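Local coordinates for protein Rab GDP dissociation inhibitor alpha (PDB 6C87) that inhibits GDP dissociation from Rab GTPases, and probably extracts the prenylated GDP-bound forms from membranes and carries them through the cytosol, at the interface of chains A and B. Sequence-based numbering; all coordinates share one arbitrary frame. Chains: chain A/B, Rab GDP dissociation inhibitor alpha.

Contact 1 and contact 2 are neighbouring patches of the interface between two copies of the protein, with the centres of their C-alpha atoms about 13 Å apart. Both use B:Met228 and B:Tyr229, the last residues of helix 212-229. In contact 1 this helix end meets the loop and strand 111-113 of chain A; in contact 2, joined by B:Arg100 of helix 94-102 and the loop residue B:Asn92, it meets the same helix end of chain A. One short segment thus serves two different surfaces, and the interface is not an exact two-fold. GDIs generally work as monomers, so the pairing may belong to the crystal.

Contact 1: the interface of chains A and B. Residues chain A 105, 107-111; chain B 113, 228-231.
Two aromatic rings flank this patch. That of B:Tyr229 carries the CB of its own neighbour B:Met228 over the centre of one face, 4.0 Å above the plane, while A:Phe111 has the methyl CG2 of A:Thr105 in plane at its edge. Both aromatic side chains leave the backbone with CG anti to the carbonyl carbon. B:Tyr229 thereby lays CB and its ring atom CD1 against the backbone oxygen of A:Phe111, with CD1 3.6 Å from that O.

The polar link is made by backbone: A:Phe111 N donates to B:Tyr229 O at 3.0 Å, nearly straight (172° at H) and on an in-plane lone pair of the carbonyl. Helix 212-229 ends at this residue, so its last carbonyl can turn to the partner. B:Gly230 follows with phi 104°, a backbone shape that a residue without a side chain adopts easily.

Beyond this bond, A:Glu110 reaches out with CG anti to the backbone N (chi1 176°) and an extended chain. Its CG meets the methyl CD2 of B:Leu113 at 3.6 Å, the two side chains crossing obliquely; the methyl packs along the glutamate from CG to the carboxylate, while OE1 faces the lysine. B:Lys231, long and extended, crosses the glutamate obliquely too; NZ lies 3.8 Å from A:Glu110 OE1, a long salt bridge. A water lies 3.1 Å from NZ of B:Lys231 and 3.1 Å from OE1 of A:Glu110, so it bridges the pair and may partly make up for the long direct separation. The site joins the start of strand 111-113 in one copy to the helix end of the other, a contact that may serve crystal assembly rather than Rab binding.

Contact 2: the interface of chains A and B. Residues chain A 227-229; chain B 92, 100, 228-229.
Methionine meets methionine at the middle of this helix-end contact. The methyl CE of A:Met228 lies 3.5 Å from SD of B:Met228, the two chains crossing obliquely. Both are bent at chi3, which folds the tip back; unbranched and flexible, methionine readily fits such a surface.

Beside this pair, A:Tyr229 slides past B:Met228 in the opposite direction. The methyl CE of B:Met228 sits over one face of the tyrosine ring, 3.7 Å above the plane and offset toward the rim. At the ring's edge lies the backbone oxygen of B:Met228, which accepts a hydrogen bond from A:Tyr229 OH at 3.2 Å. The phenol approaches on an in-plane lone pair, but well to the side of the carbonyl axis, with a C=O...O angle of 106°. Tyrosine suits the place because its ring takes the methyl while its hydroxyl serves the carbonyl. It also reaches tip to tip toward B:Tyr229: the rings stand edge-to-face, their planes 89° apart, and CE1 of A:Tyr229 is 3.4 Å from CE1 of B:Tyr229.

On the other flank, B:Arg100 runs alongside A:Met228, pointing the same way. Its chain, extended from CG to NE, lays CD 3.5 Å from the backbone O of A:Asn227 and brings one guanidinium face over CA of A:Met228. The flat guanidinium, presumably charged, can cover backbone in this way, and the nearby carbonyl oxygens at the end of helix 212-229 may ease its charge.

In the second shell, B:Asn92, its own CG anti to the backbone N, sets the guanidinium's rotation from its edge, with OD1 nearly in the guanidinium plane. B:Arg100 grips B:Asn92 end-on, NH1 and NH2 both donating to the one amide oxygen OD1, each at 2.9 Å.

Contact 1: the interface of chains A and B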
ATOM      1  N   THR A 105     -11.043  12.597 -18.670  1.00 49.78           N
ATOM      2  CA  THR A 105     -10.278  13.820 -18.905  1.00 50.97           C
ATOM      3  C   THR A 105      -9.579  13.827 -20.258  1.00 55.25           C
ATOM      4  O   THR A 105      -9.222  14.907 -20.745  1.00 59.51           O
ATOM      5  CB  THR A 105      -9.246  14.037 -17.787  1.00 53.59           C
ATOM      6  OG1 THR A 105      -8.483  12.840 -17.579  1.00 56.85           O
ATOM      7  CG2 THR A 105      -9.920  14.453 -16.490  1.00 49.87           C
ATOM      8  N   TYR A 107     -11.004  12.979 -23.047  1.00 81.78           N
ATOM      9  CA  TYR A 107     -12.019  13.233 -24.065  1.00 83.79           C
ATOM     10  C   TYR A 107     -11.874  14.639 -24.633  1.00 82.49           C
ATOM     11  O   TYR A 107     -10.843  15.289 -24.435  1.00 89.26           O
ATOM     12  CB  TYR A 107     -13.422  13.034 -23.484  1.00 86.67           C
ATOM     13  CG  TYR A 107     -13.778  11.587 -23.196  1.00 93.93           C
ATOM     14  CD1 TYR A 107     -15.093  11.211 -22.968  1.00 96.55           C
ATOM     15  CD2 TYR A 107     -12.801  10.598 -23.150  1.00 99.43           C
ATOM     16  CE1 TYR A 107     -15.428   9.888 -22.709  1.00 97.93           C
ATOM     17  CE2 TYR A 107     -13.125   9.275 -22.890  1.00 99.39           C
ATOM     18  CZ  TYR A 107     -14.441   8.925 -22.671  1.00 95.00           C
ATOM     19  OH  TYR A 107     -14.770   7.613 -22.414  1.00 87.93           O
ATOM     20  N   ASN A 108     -12.908  15.134 -25.318  1.00 80.07           N
ATOM     21  CA  ASN A 108     -12.891  16.499 -25.848  1.00 85.64           C
ATOM     22  C   ASN A 108     -13.244  17.478 -24.726  1.00 86.51           C
ATOM     23  O   ASN A 108     -14.234  18.207 -24.758  1.00 94.98           O
ATOM     24  CB  ASN A 108     -13.844  16.625 -27.030  1.00 86.09           C
ATOM     25  N   MET A 109     -12.384  17.470 -23.711  1.00 74.40           N
ATOM     26  CA  MET A 109     -12.586  18.218 -22.480  1.00 65.65           C
ATOM     27  C   MET A 109     -11.348  19.045 -22.162  1.00 59.34           C
ATOM     28  O   MET A 109     -10.238  18.508 -22.118  1.00 70.26           O
ATOM     29  CB  MET A 109     -12.900  17.261 -21.329  1.00 63.26           C
ATOM     30  CG  MET A 109     -13.119  17.944 -20.015  1.00 65.59           C
ATOM     31  SD  MET A 109     -13.887  16.835 -18.829  1.00 65.28           S
ATOM     32  CE  MET A 109     -14.857  18.028 -17.923  1.00 69.87           C
ATOM     33  N   GLU A 110     -11.533  20.349 -21.989  1.00 46.48           N
ATOM     34  CA  GLU A 110     -10.449  21.275 -21.697  1.00 49.60           C
ATOM     35  C   GLU A 110     -10.609  21.869 -20.300  1.00 50.99           C
ATOM     36  O   GLU A 110     -11.675  22.393 -19.959  1.00 45.98           O
ATOM     37  CB  GLU A 110     -10.387  22.404 -22.725  1.00 55.14           C
ATOM     38  CG  GLU A 110      -9.317  23.432 -22.382  1.00 59.41           C
ATOM     39  CD  GLU A 110      -9.285  24.602 -23.338  1.00 69.53           C
ATOM     40  OE1 GLU A 110     -10.018  24.565 -24.355  1.00 72.81           O
ATOM     41  OE2 GLU A 110      -8.536  25.567 -23.057  1.00 70.53           O
ATOM     42  N   PHE A 111      -9.538  21.824 -19.510  1.00 48.79           N
ATOM     43  CA  PHE A 111      -9.481  22.533 -18.240  1.00 50.43           C
ATOM     44  C   PHE A 111      -8.743  23.847 -18.456  1.00 52.28           C
ATOM     45  O   PHE A 111      -7.669  23.871 -19.067  1.00 61.29           O
ATOM     46  CB  PHE A 111      -8.788  21.699 -17.159  1.00 47.48           C
ATOM     47  CG  PHE A 111      -9.620  20.559 -16.656  1.00 55.00           C
ATOM     48  CD1 PHE A 111     -10.737  20.793 -15.877  1.00 58.21           C
ATOM     49  CD2 PHE A 111      -9.294  19.249 -16.969  1.00 66.24           C
ATOM     50  CE1 PHE A 111     -11.517  19.740 -15.411  1.00 61.18           C
ATOM     51  CE2 PHE A 111     -10.071  18.192 -16.507  1.00 64.69           C
ATOM     52  CZ  PHE A 111     -11.182  18.438 -15.729  1.00 57.59           C
TER
ATOM     53  N   LEU B 113      -4.011  25.339 -25.880  1.00 39.91           N
ATOM     54  CA  LEU B 113      -3.552  24.001 -26.188  1.00 41.34           C
ATOM     55  C   LEU B 113      -3.758  23.689 -27.669  1.00 36.92           C
ATOM     56  O   LEU B 113      -4.614  24.258 -28.349  1.00 38.46           O
ATOM     57  CB  LEU B 113      -4.250  22.964 -25.304  1.00 39.84           C
ATOM     58  CG  LEU B 113      -5.769  22.963 -25.261  1.00 52.02           C
ATOM     59  CD1 LEU B 113      -6.334  22.168 -26.415  1.00 67.06           C
ATOM     60  CD2 LEU B 113      -6.234  22.382 -23.943  1.00 53.56           C
ATOM     61  N   MET B 228      -2.295  18.199 -18.131  1.00 49.69           N
ATOM     62  CA  MET B 228      -2.393  19.536 -17.549  1.00 53.66           C
ATOM     63  C   MET B 228      -3.674  20.250 -17.971  1.00 56.81           C
ATOM     64  O   MET B 228      -4.380  20.821 -17.129  1.00 54.25           O
ATOM     65  CB  MET B 228      -1.182  20.375 -17.949  1.00 44.54           C
ATOM     66  CG  MET B 228      -0.014  20.217 -17.019  1.00 55.63           C
ATOM     67  SD  MET B 228       1.264  21.438 -17.326  1.00 57.64           S
ATOM     68  CE  MET B 228       0.464  22.933 -16.757  1.00 42.70           C
ATOM     69  N   TYR B 229      -3.972  20.266 -19.274  1.00 55.83           N
ATOM     70  CA  TYR B 229      -5.178  20.905 -19.777  1.00 55.88           C
ATOM     71  C   TYR B 229      -6.069  19.963 -20.565  1.00 55.44           C
ATOM     72  O   TYR B 229      -7.277  20.207 -20.648  1.00 58.75           O
ATOM     73  CB  TYR B 229      -4.815  22.088 -20.690  1.00 53.40           C
ATOM     74  CG  TYR B 229      -3.774  23.002 -20.095  1.00 50.02           C
ATOM     75  CD1 TYR B 229      -4.028  23.753 -18.953  1.00 53.90           C
ATOM     76  CD2 TYR B 229      -2.518  23.087 -20.669  1.00 38.11           C
ATOM     77  CE1 TYR B 229      -3.053  24.569 -18.413  1.00 51.16           C
ATOM     78  CE2 TYR B 229      -1.547  23.891 -20.140  1.00 42.65           C
ATOM     79  CZ  TYR B 229      -1.812  24.632 -19.018  1.00 48.12           C
ATOM     80  OH  TYR B 229      -0.818  25.432 -18.506  1.00 51.97           O
ATOM     81  N   GLY B 230      -5.519  18.882 -21.104  1.00 49.75           N
ATOM     82  CA  GLY B 230      -6.252  17.904 -21.876  1.00 42.54           C
ATOM     83  C   GLY B 230      -5.987  18.050 -23.368  1.00 41.58           C
ATOM     84  O   GLY B 230      -5.310  18.972 -23.830  1.00 41.40           O
ATOM     85  N   LYS B 231      -6.511  17.069 -24.112  1.00 37.95           N
ATOM     86  CA  LYS B 231      -6.482  16.969 -25.573  1.00 35.62           C
ATOM     87  C   LYS B 231      -5.124  16.624 -26.199  1.00 41.35           C
ATOM     88  O   LYS B 231      -5.060  15.737 -27.056  1.00 44.74           O
ATOM     89  CB  LYS B 231      -7.015  18.275 -26.179  1.00 29.92           C
ATOM     90  CG  LYS B 231      -8.537  18.414 -26.136  1.00 49.06           C
ATOM     91  CD  LYS B 231      -8.923  19.878 -26.037  1.00 53.55           C
ATOM     92  CE  LYS B 231     -10.321  20.162 -26.545  1.00 53.38           C
ATOM     93  NZ  LYS B 231     -10.524  21.640 -26.671  1.00 52.42           N
TER
HETATM   94  O   HOH W   1     -12.664  23.230 -25.125  1.00 46.59           O

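Contact 2: the interface of chains A and B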
ATOM      1  N   ASN A 227       2.380  27.394  -9.282  1.00 56.26           N
ATOM      2  CA  ASN A 227       3.499  27.653 -10.186  1.00 62.62           C
ATOM      3  C   ASN A 227       3.307  27.015 -11.556  1.00 63.08           C
ATOM      4  O   ASN A 227       3.905  27.481 -12.532  1.00 63.27           O
ATOM      5  CB  ASN A 227       4.806  27.142  -9.573  1.00 68.99           C
ATOM      6  CG  ASN A 227       5.339  28.057  -8.482  1.00 79.45           C
ATOM      7  OD1 ASN A 227       5.007  29.244  -8.428  1.00 77.42           O
ATOM      8  ND2 ASN A 227       6.174  27.507  -7.606  1.00 85.13           N
ATOM      9  N   MET A 228       2.474  25.977 -11.648  1.00 67.64           N
ATOM     10  CA  MET A 228       2.252  25.258 -12.899  1.00 71.21           C
ATOM     11  C   MET A 228       1.289  26.004 -13.815  1.00 62.61           C
ATOM     12  O   MET A 228       1.485  26.040 -15.036  1.00 70.61           O
ATOM     13  CB  MET A 228       1.754  23.844 -12.606  1.00 75.83           C
ATOM     14  CG  MET A 228       2.883  22.841 -12.450  1.00 76.02           C
ATOM     15  SD  MET A 228       2.292  21.153 -12.292  1.00 78.61           S
ATOM     16  CE  MET A 228       1.611  20.852 -13.918  1.00 76.57           C
ATOM     17  N   TYR A 229       0.257  26.613 -13.237  1.00 54.75           N
ATOM     18  CA  TYR A 229      -0.769  27.318 -13.985  1.00 60.00           C
ATOM     19  C   TYR A 229      -0.661  28.830 -13.864  1.00 66.13           C
ATOM     20  O   TYR A 229      -1.283  29.543 -14.656  1.00 70.53           O
ATOM     21  CB  TYR A 229      -2.163  26.815 -13.559  1.00 58.35           C
ATOM     22  CG  TYR A 229      -2.283  25.317 -13.782  1.00 59.98           C
ATOM     23  CD1 TYR A 229      -2.851  24.823 -14.947  1.00 61.66           C
ATOM     24  CD2 TYR A 229      -1.759  24.402 -12.871  1.00 58.87           C
ATOM     25  CE1 TYR A 229      -2.931  23.459 -15.186  1.00 62.23           C
ATOM     26  CE2 TYR A 229      -1.828  23.037 -13.106  1.00 57.22           C
ATOM     27  CZ  TYR A 229      -2.422  22.571 -14.263  1.00 59.44           C
ATOM     28  OH  TYR A 229      -2.502  21.213 -14.508  1.00 58.68           O
TER
ATOM     29  N   ASN B  92       4.398  20.895 -20.062  1.00 47.12           N
ATOM     30  CA  ASN B  92       5.239  20.919 -18.874  1.00 47.07           C
ATOM     31  C   ASN B  92       6.691  20.599 -19.220  1.00 46.33           C
ATOM     32  O   ASN B  92       7.432  20.073 -18.384  1.00 51.29           O
ATOM     33  CB  ASN B  92       4.718  19.939 -17.824  1.00 40.73           C
ATOM     34  CG  ASN B  92       5.197  20.270 -16.430  1.00 50.27           C
ATOM     35  OD1 ASN B  92       5.096  21.414 -15.981  1.00 53.47           O
ATOM     36  ND2 ASN B  92       5.755  19.277 -15.745  1.00 51.68           N
ATOM     37  N   ARG B 100       8.829  29.808 -16.937  1.00 41.83           N
ATOM     38  CA  ARG B 100       8.327  30.074 -15.595  1.00 44.54           C
ATOM     39  C   ARG B 100       9.407  30.712 -14.728  1.00 58.38           C
ATOM     40  O   ARG B 100       9.127  31.647 -13.967  1.00 65.68           O
ATOM     41  CB  ARG B 100       7.842  28.774 -14.959  1.00 39.74           C
ATOM     42  CG  ARG B 100       6.496  28.253 -15.463  1.00 46.71           C
ATOM     43  CD  ARG B 100       6.309  26.814 -14.987  1.00 51.18           C
ATOM     44  NE  ARG B 100       5.290  26.077 -15.726  1.00 51.25           N
ATOM     45  CZ  ARG B 100       5.156  24.754 -15.683  1.00 56.28           C
ATOM     46  NH1 ARG B 100       5.986  24.025 -14.951  1.00 59.04           N
ATOM     47  NH2 ARG B 100       4.203  24.153 -16.381  1.00 59.16           N
ATOM     48  N   MET B 228      -2.295  18.199 -18.131  1.00 49.69           N
ATOM     49  CA  MET B 228      -2.393  19.536 -17.549  1.00 53.66           C
ATOM     50  C   MET B 228      -3.674  20.250 -17.971  1.00 56.81           C
ATOM     51  O   MET B 228      -4.380  20.821 -17.129  1.00 54.25           O
ATOM     52  CB  MET B 228      -1.182  20.375 -17.949  1.00 44.54           C
ATOM     53  CG  MET B 228      -0.014  20.217 -17.019  1.00 55.63           C
ATOM     54  SD  MET B 228       1.264  21.438 -17.326  1.00 57.64           S
ATOM     55  CE  MET B 228       0.464  22.933 -16.757  1.00 42.70           C
ATOM     56  N   TYR B 229      -3.972  20.266 -19.274  1.00 55.83           N
ATOM     57  CA  TYR B 229      -5.178  20.905 -19.777  1.00 55.88           C
ATOM     58  C   TYR B 229      -6.069  19.963 -20.565  1.00 55.44           C
ATOM     59  O   TYR B 229      -7.277  20.207 -20.648  1.00 58.75           O
ATOM     60  CB  TYR B 229      -4.815  22.088 -20.690  1.00 53.40           C
ATOM     61  CG  TYR B 229      -3.774  23.002 -20.095  1.00 50.02           C
ATOM     62  CD1 TYR B 229      -4.028  23.753 -18.953  1.00 53.90           C
ATOM     63  CD2 TYR B 229      -2.518  23.087 -20.669  1.00 38.11           C
ATOM     64  CE1 TYR B 229      -3.053  24.569 -18.413  1.00 51.16           C
ATOM     65  CE2 TYR B 229      -1.547  23.891 -20.140  1.00 42.65           C
ATOM     66  CZ  TYR B 229      -1.812  24.632 -19.018  1.00 48.12           C
ATOM     67  OH  TYR B 229      -0.818  25.432 -18.506  1.00 51.97           O
TER